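Local coordinates for NOL1/NOP2/sun family protein (Enterococcus faecium, PDB 3M4X), which probably methylates cytosine at carbon 5 in ribosomal RNA, with S-adenosylmethionine as the likely methyl donor, at residues P63-S67 and S93-T99; Y88-A94 and P116-Q122; I221-N226 and F302-N306. All coordinates share one frame; numbering follows the deposited sequence.

Interaction 1 (P63-S67 and S93-T99)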
# COMPACT_ATOMS: atom_id res chain seq x y z
N PRO A 63 -1.27 20.60 -3.37
CA PRO A 63 -0.49 19.54 -2.72
C PRO A 63 -1.16 19.10 -1.42
O PRO A 63 -1.80 19.93 -0.77
CB PRO A 63 0.84 20.23 -2.42
CG PRO A 63 0.45 21.69 -2.25
CD PRO A 63 -0.62 21.92 -3.29
N ALA A 64 -1.05 17.83 -1.07
CA ALA A 64 -1.51 17.35 0.23
C ALA A 64 -0.47 17.65 1.32
O ALA A 64 0.73 17.67 1.05
CB ALA A 64 -1.81 15.87 0.18
N PRO A 65 -0.93 17.86 2.56
CA PRO A 65 -0.05 18.29 3.66
C PRO A 65 0.93 17.22 4.12
O PRO A 65 2.01 17.57 4.60
CB PRO A 65 -1.03 18.58 4.81
CG PRO A 65 -2.40 18.47 4.25
CD PRO A 65 -2.31 17.63 3.01
N TYR A 66 0.57 15.95 4.00
CA TYR A 66 1.33 14.90 4.68
C TYR A 66 2.03 13.88 3.77
O TYR A 66 2.40 12.82 4.24
CB TYR A 66 0.44 14.16 5.68
CG TYR A 66 -0.32 15.06 6.63
CD1 TYR A 66 -1.71 15.02 6.67
CD2 TYR A 66 0.33 15.95 7.46
CE1 TYR A 66 -2.42 15.84 7.52
CE2 TYR A 66 -0.39 16.79 8.32
CZ TYR A 66 -1.76 16.73 8.33
OH TYR A 66 -2.49 17.53 9.17
N SER A 67 2.18 14.19 2.49
CA SER A 67 3.06 13.38 1.64
C SER A 67 3.63 14.16 0.46
O SER A 67 2.92 14.90 -0.20
CB SER A 67 2.35 12.13 1.12
OG SER A 67 3.00 11.64 -0.06
N SER A 93 -5.05 12.55 5.96
CA SER A 93 -4.35 12.27 7.20
C SER A 93 -3.77 10.85 7.22
O SER A 93 -2.75 10.60 7.86
CB SER A 93 -5.23 12.54 8.44
OG SER A 93 -6.11 11.47 8.72
N ALA A 94 -4.42 9.94 6.51
CA ALA A 94 -3.91 8.57 6.42
C ALA A 94 -2.51 8.53 5.78
O ALA A 94 -1.70 7.66 6.08
CB ALA A 94 -4.89 7.70 5.63
N MSE A 95 -2.23 9.50 4.91
CA MSE A 95 -0.93 9.55 4.25
C MSE A 95 0.21 9.76 5.24
O MSE A 95 1.38 9.51 4.91
CB MSE A 95 -0.89 10.67 3.22
CG MSE A 95 -1.88 10.52 2.08
SE MSE A 95 -1.57 11.99 0.81
CE MSE A 95 -3.15 11.75 -0.32
N ILE A 96 -0.12 10.22 6.44
CA ILE A 96 0.91 10.52 7.43
C ILE A 96 1.65 9.25 7.83
O ILE A 96 2.83 9.28 8.16
CB ILE A 96 0.31 11.19 8.70
CG1 ILE A 96 1.42 11.80 9.55
CG2 ILE A 96 -0.47 10.17 9.53
CD1 ILE A 96 2.25 12.80 8.82
N VAL A 97 0.94 8.13 7.79
CA VAL A 97 1.47 6.88 8.29
C VAL A 97 2.63 6.41 7.41
O VAL A 97 3.73 6.16 7.90
CB VAL A 97 0.36 5.82 8.37
CG1 VAL A 97 0.92 4.50 8.80
CG2 VAL A 97 -0.72 6.29 9.32
N GLY A 98 2.38 6.32 6.11
CA GLY A 98 3.41 5.96 5.15
C GLY A 98 4.56 6.93 5.15
O GLY A 98 5.72 6.55 4.99
N THR A 99 4.27 8.20 5.36
CA THR A 99 5.33 9.19 5.39
C THR A 99 6.21 9.01 6.62
O THR A 99 7.44 9.04 6.53
CB THR A 99 4.76 10.60 5.29
OG1 THR A 99 4.13 10.75 4.01
CG2 THR A 99 5.86 11.64 5.45
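Y66 lies with its side chain obliquely across that of I96. CD1 of I96 reaches CB of Y66 at 3.9 Å and touches CD2 of the ring as well, while on the CD1 side of the ring the neighbour is the backbone, S93 CA at 3.8 Å from Y66 CD1. The ring is placed there by a first torsion that sets CG beside the backbone N (chi1 -50°), which turns it toward S93 and I96. P65, the residue before, covers one face of the ring, its CB 3.8 Å above the plane and over the centre. Beyond the ring, Y66 OH bonds to Q291 O, and I285 of strand 283-285 packs against Y66, S93 and I96.

The second grip comes from M95, a selenomethionine. Its chain runs extended beyond CG and slides its SE against two small groups, A64 CB and S67 CB, each 3.9 Å from SE. The third is polar: T99 OG1 donates to Y66 O at 2.7 Å, lying in the carbonyl plane with a C=O...donor angle of 146°. The contact thus ties the loop leading to strand 70-72, part of the RsmF-type N-terminal domain, to helix 95-101, whose other neighbours include the methyltransferase strands 283-285 and 295-302. Chemically it is mainly a buried apolar packing with a single side-chain-to-backbone bond: that bond satisfies the backbone carbonyl oxygen of Y66, and the phenol hydroxyl finds its partner outside the two segments.

Interaction 2 (Y88-A94 and P116-Q122)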
# COMPACT_ATOMS: atom_id res chain seq x y z
N TYR A 88 -3.31 6.85 -6.76
CA TYR A 88 -3.87 6.05 -5.69
C TYR A 88 -4.64 7.00 -4.79
O TYR A 88 -4.06 7.95 -4.24
CB TYR A 88 -2.77 5.35 -4.89
CG TYR A 88 -3.28 4.16 -4.12
CD1 TYR A 88 -3.18 2.88 -4.65
CD2 TYR A 88 -3.89 4.32 -2.87
CE1 TYR A 88 -3.66 1.79 -3.96
CE2 TYR A 88 -4.38 3.22 -2.18
CZ TYR A 88 -4.26 1.97 -2.73
OH TYR A 88 -4.73 0.86 -2.06
N SER A 89 -5.94 6.79 -4.65
CA SER A 89 -6.72 7.65 -3.76
C SER A 89 -6.53 7.21 -2.31
O SER A 89 -6.57 6.02 -2.00
CB SER A 89 -8.20 7.71 -4.15
OG SER A 89 -8.79 6.42 -4.14
N GLN A 90 -6.28 8.18 -1.45
CA GLN A 90 -5.97 7.94 -0.04
C GLN A 90 -6.33 9.20 0.73
O GLN A 90 -6.01 10.31 0.30
CB GLN A 90 -4.48 7.65 0.11
CG GLN A 90 -4.09 7.27 1.52
CD GLN A 90 -2.61 7.03 1.68
OE1 GLN A 90 -1.79 7.52 0.89
NE2 GLN A 90 -2.25 6.27 2.70
N GLU A 91 -7.00 9.05 1.87
CA GLU A 91 -7.43 10.24 2.60
C GLU A 91 -6.21 10.92 3.20
O GLU A 91 -5.26 10.26 3.61
CB GLU A 91 -8.49 9.90 3.65
CG GLU A 91 -7.96 9.56 5.01
CD GLU A 91 -7.93 10.75 5.95
OE1 GLU A 91 -8.27 11.89 5.53
OE2 GLU A 91 -7.56 10.54 7.11
N PRO A 92 -6.20 12.26 3.19
CA PRO A 92 -5.04 13.08 3.55
C PRO A 92 -4.33 12.79 4.87
O PRO A 92 -3.09 12.78 4.88
CB PRO A 92 -5.60 14.50 3.52
CG PRO A 92 -6.59 14.43 2.40
CD PRO A 92 -7.23 13.07 2.52
N SER A 93 -5.05 12.55 5.96
CA SER A 93 -4.35 12.27 7.20
C SER A 93 -3.77 10.85 7.22
O SER A 93 -2.75 10.60 7.86
CB SER A 93 -5.23 12.54 8.44
OG SER A 93 -6.11 11.47 8.72
N ALA A 94 -4.42 9.94 6.51
CA ALA A 94 -3.91 8.57 6.42
C ALA A 94 -2.51 8.53 5.78
O ALA A 94 -1.70 7.66 6.08
CB ALA A 94 -4.89 7.70 5.63
N PRO A 116 -6.80 -1.28 2.47
CA PRO A 116 -6.89 -1.54 1.03
C PRO A 116 -5.55 -1.47 0.28
O PRO A 116 -5.46 -1.99 -0.85
CB PRO A 116 -7.81 -0.41 0.51
CG PRO A 116 -8.23 0.37 1.71
CD PRO A 116 -7.28 0.07 2.81
N GLY A 117 -4.55 -0.84 0.88
CA GLY A 117 -3.21 -0.81 0.32
C GLY A 117 -2.64 0.61 0.24
O GLY A 117 -1.63 0.84 -0.41
N GLY A 118 -3.31 1.55 0.91
CA GLY A 118 -2.84 2.92 0.95
C GLY A 118 -1.41 3.05 1.43
O GLY A 118 -0.59 3.72 0.81
N LYS A 119 -1.08 2.40 2.54
CA LYS A 119 0.28 2.51 3.08
C LYS A 119 1.32 1.64 2.35
O LYS A 119 2.45 2.08 2.17
CB LYS A 119 0.29 2.27 4.59
CG LYS A 119 -0.61 3.24 5.36
CD LYS A 119 -2.08 2.87 5.18
CE LYS A 119 -3.04 3.98 5.63
NZ LYS A 119 -3.20 4.05 7.10
N SER A 120 0.94 0.44 1.92
CA SER A 120 1.92 -0.46 1.31
C SER A 120 2.40 0.25 0.08
O SER A 120 3.56 0.16 -0.32
CB SER A 120 1.29 -1.78 0.87
OG SER A 120 0.47 -2.32 1.88
N THR A 121 1.47 0.96 -0.51
CA THR A 121 1.65 1.57 -1.81
C THR A 121 2.59 2.77 -1.66
O THR A 121 3.45 2.99 -2.51
CB THR A 121 0.25 1.87 -2.40
OG1 THR A 121 0.04 1.07 -3.58
CG2 THR A 121 0.05 3.32 -2.67
N GLN A 122 2.50 3.51 -0.56
CA GLN A 122 3.51 4.55 -0.34
C GLN A 122 4.88 3.98 0.07
O GLN A 122 5.92 4.55 -0.26
CB GLN A 122 3.03 5.73 0.56
CG GLN A 122 2.39 5.38 1.87
CD GLN A 122 1.51 6.51 2.45
OE1 GLN A 122 0.52 6.23 3.14
NE2 GLN A 122 1.89 7.79 2.21
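Y88 turns one ring face to T121, whose CG2 sits 3.7 Å above the plane, displaced toward the rim, in a CH-pi contact. G118 CA approaches obliquely, 3.5 Å from Y88 CE2, and the hydroxyl end reaches the turn before the helix, with OH 3.1 Å from G117 C. With no side chain on G117 or G118, the ring can lie against the main chain. The other flat groups are two amides, Q90 and Q122, whose planes are 59° apart. Fully extended, with CG opposite its backbone N (chi1 -175°), Q90 sends NE2 to Q122 OE1 at 2.8 Å along a nearly straight N-H line. The acceptor lies in the plane of the Q90 amide, but the donor stands 44° out of the carbonyl plane of Q122. K119 bends back so that its CE passes 3.8 Å from Q90 NE2 and 4.2 Å from A94 CB.

P116-G117-G118-K119 leads into helix 118-127, with G117 as the N-cap, just after strand 108-111, where Rossmann-like methyltransferases carry a glycine-rich loop, consistent with a role in cofactor binding. Strand 88-89 thus leans on that helix start. Q90 is held at both ends, since R41 NE bonds to its OE1, and Q122 NE2 reaches M95 O weakly. Two bonds fix the Q90 amide, one good and one weak bond set Q122, and a directional chain of polar groups joins the domains beside one aromatic ring.

Interaction 3 (I221-N226 and F302-N306)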
# COMPACT_ATOMS: atom_id res chain seq x y z
N ILE A 221 6.41 -7.30 17.16
CA ILE A 221 7.73 -7.04 17.73
C ILE A 221 8.70 -8.21 17.56
O ILE A 221 9.91 -8.01 17.43
CB ILE A 221 7.64 -6.62 19.20
CG1 ILE A 221 6.92 -5.29 19.31
CG2 ILE A 221 9.03 -6.49 19.79
CD1 ILE A 221 7.12 -4.60 20.61
N LYS A 222 8.16 -9.44 17.53
CA LYS A 222 9.01 -10.61 17.31
C LYS A 222 9.63 -10.63 15.90
O LYS A 222 10.66 -11.30 15.65
CB LYS A 222 8.23 -11.89 17.58
CG LYS A 222 7.68 -12.00 18.99
CD LYS A 222 7.14 -13.40 19.22
CE LYS A 222 6.06 -13.42 20.27
NZ LYS A 222 5.32 -14.73 20.20
N MSE A 223 9.02 -9.91 14.97
CA MSE A 223 9.51 -9.96 13.60
C MSE A 223 10.51 -8.87 13.24
O MSE A 223 10.93 -8.75 12.10
CB MSE A 223 8.32 -10.00 12.64
CG MSE A 223 7.51 -11.26 12.86
SE MSE A 223 6.02 -11.46 11.64
CE MSE A 223 4.69 -10.27 12.49
N LEU A 224 10.93 -8.12 14.25
CA LEU A 224 11.82 -6.99 14.08
C LEU A 224 13.27 -7.43 14.21
O LEU A 224 13.59 -8.25 15.06
CB LEU A 224 11.54 -5.94 15.16
CG LEU A 224 11.01 -4.54 14.86
CD1 LEU A 224 10.81 -4.24 13.37
CD2 LEU A 224 9.75 -4.28 15.68
N LYS A 225 14.15 -6.88 13.36
CA LYS A 225 15.58 -7.10 13.53
C LYS A 225 16.02 -6.23 14.69
O LYS A 225 15.29 -5.36 15.12
CB LYS A 225 16.36 -6.69 12.28
CG LYS A 225 16.13 -7.53 11.04
CD LYS A 225 16.74 -6.85 9.81
CE LYS A 225 18.23 -6.49 10.03
NZ LYS A 225 18.77 -5.69 8.89
N ASN A 226 17.23 -6.46 15.19
CA ASN A 226 17.83 -5.52 16.11
C ASN A 226 17.94 -4.16 15.43
O ASN A 226 18.48 -4.07 14.31
CB ASN A 226 19.23 -5.99 16.53
CG ASN A 226 19.88 -5.06 17.55
OD1 ASN A 226 20.77 -4.29 17.21
ND2 ASN A 226 19.43 -5.14 18.80
N PHE A 302 13.35 -0.81 17.97
CA PHE A 302 13.49 -2.00 18.80
C PHE A 302 14.97 -2.32 19.02
O PHE A 302 15.75 -2.37 18.07
CB PHE A 302 12.78 -3.18 18.11
CG PHE A 302 13.01 -4.50 18.76
CD1 PHE A 302 12.42 -4.81 19.98
CD2 PHE A 302 13.81 -5.46 18.14
CE1 PHE A 302 12.61 -6.04 20.57
CE2 PHE A 302 14.01 -6.68 18.73
CZ PHE A 302 13.41 -6.98 19.95
N HIS A 303 15.37 -2.55 20.28
CA HIS A 303 16.77 -2.78 20.60
C HIS A 303 17.08 -4.18 21.10
O HIS A 303 18.22 -4.49 21.48
CB HIS A 303 17.26 -1.73 21.61
CG HIS A 303 17.12 -0.33 21.10
ND1 HIS A 303 18.09 0.30 20.36
CD2 HIS A 303 16.09 0.55 21.20
CE1 HIS A 303 17.68 1.51 20.03
NE2 HIS A 303 16.47 1.69 20.53
N GLY A 304 16.07 -5.03 21.11
CA GLY A 304 16.27 -6.41 21.53
C GLY A 304 16.87 -7.23 20.41
O GLY A 304 17.30 -6.69 19.38
N GLN A 305 16.90 -8.54 20.60
CA GLN A 305 17.46 -9.44 19.60
C GLN A 305 16.55 -10.65 19.53
O GLN A 305 16.64 -11.54 20.37
CB GLN A 305 18.87 -9.86 20.03
CG GLN A 305 19.93 -9.79 18.97
CD GLN A 305 19.85 -10.93 17.99
OE1 GLN A 305 18.93 -11.00 17.17
NE2 GLN A 305 20.81 -11.85 18.07
N ASN A 306 15.67 -10.68 18.53
CA ASN A 306 14.69 -11.76 18.45
C ASN A 306 15.26 -13.12 18.04
O ASN A 306 16.24 -13.20 17.32
CB ASN A 306 13.54 -11.38 17.54
CG ASN A 306 12.62 -10.37 18.18
OD1 ASN A 306 12.40 -9.28 17.65
ND2 ASN A 306 12.08 -10.72 19.34
O HOH W 1 15.88 -9.31 16.36
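F302 and N226 both carry CG opposite the backbone N (chi1 172° and -178°): in F302 this swings the ring over to I221 and L224, and in N226 it sends the amide to the turn after the strand. The setting is the Rossmann-like methyltransferase fold, in which strand 295-302 is the antiparallel strand between 228-234 and 255-258, and 221-226 links helix 205-222 to strand 228-234.

The F302 ring is packed from several sides. G304 N stands 3.4 Å above the centre of one face, brought there by the turn of the chain. On the opposite side of the plane lie I221 O and I221 CG2, the latter 3.7 Å from F302 CE1. L224 crosses the ring obliquely, its CB 3.8 Å from F302 CD2, and K225 O comes in at the edge, in the ring plane, 3.4 Å from the same CD2. Y253 and P254 extend this apolar patch from the neighbouring loop.

The polar part sits further out. N226 ND2 donates an almost straight bond of 2.7 Å to G304 O; the acceptor lies in the N226 amide plane, whereas the donor rises 42° from the carbonyl plane. K225 turns away to a salt bridge with D177. After F302 the chain leaves the sheet, and one water ties it back at N306, donating to L224 O at 2.8 Å and accepting from N306 N at 2.6 Å.

Interactions 1 and 2 form one continuous region, with centres 8 Å apart and S93 and A94 in common. Their segments alternate along the chain; the stretch from strand 88-89 into helix 95-101 meets the 63-67 loop in one contact and the glycine-rich helix start in the other. Y66 CD1 packs 3.2 Å from P92 O, and G98 CA lies 3.3 Å from Q122 CD. If the loop-to-helix segment 116-122 serves the cofactor as in relatives, interaction 2 lies beside that site. Interaction 3 is separate: its centre is about 27 Å from each of the others, with nearest atoms about 14 Å apart, at the end of the sheet where strand 295-302 finishes and 228-234 begins.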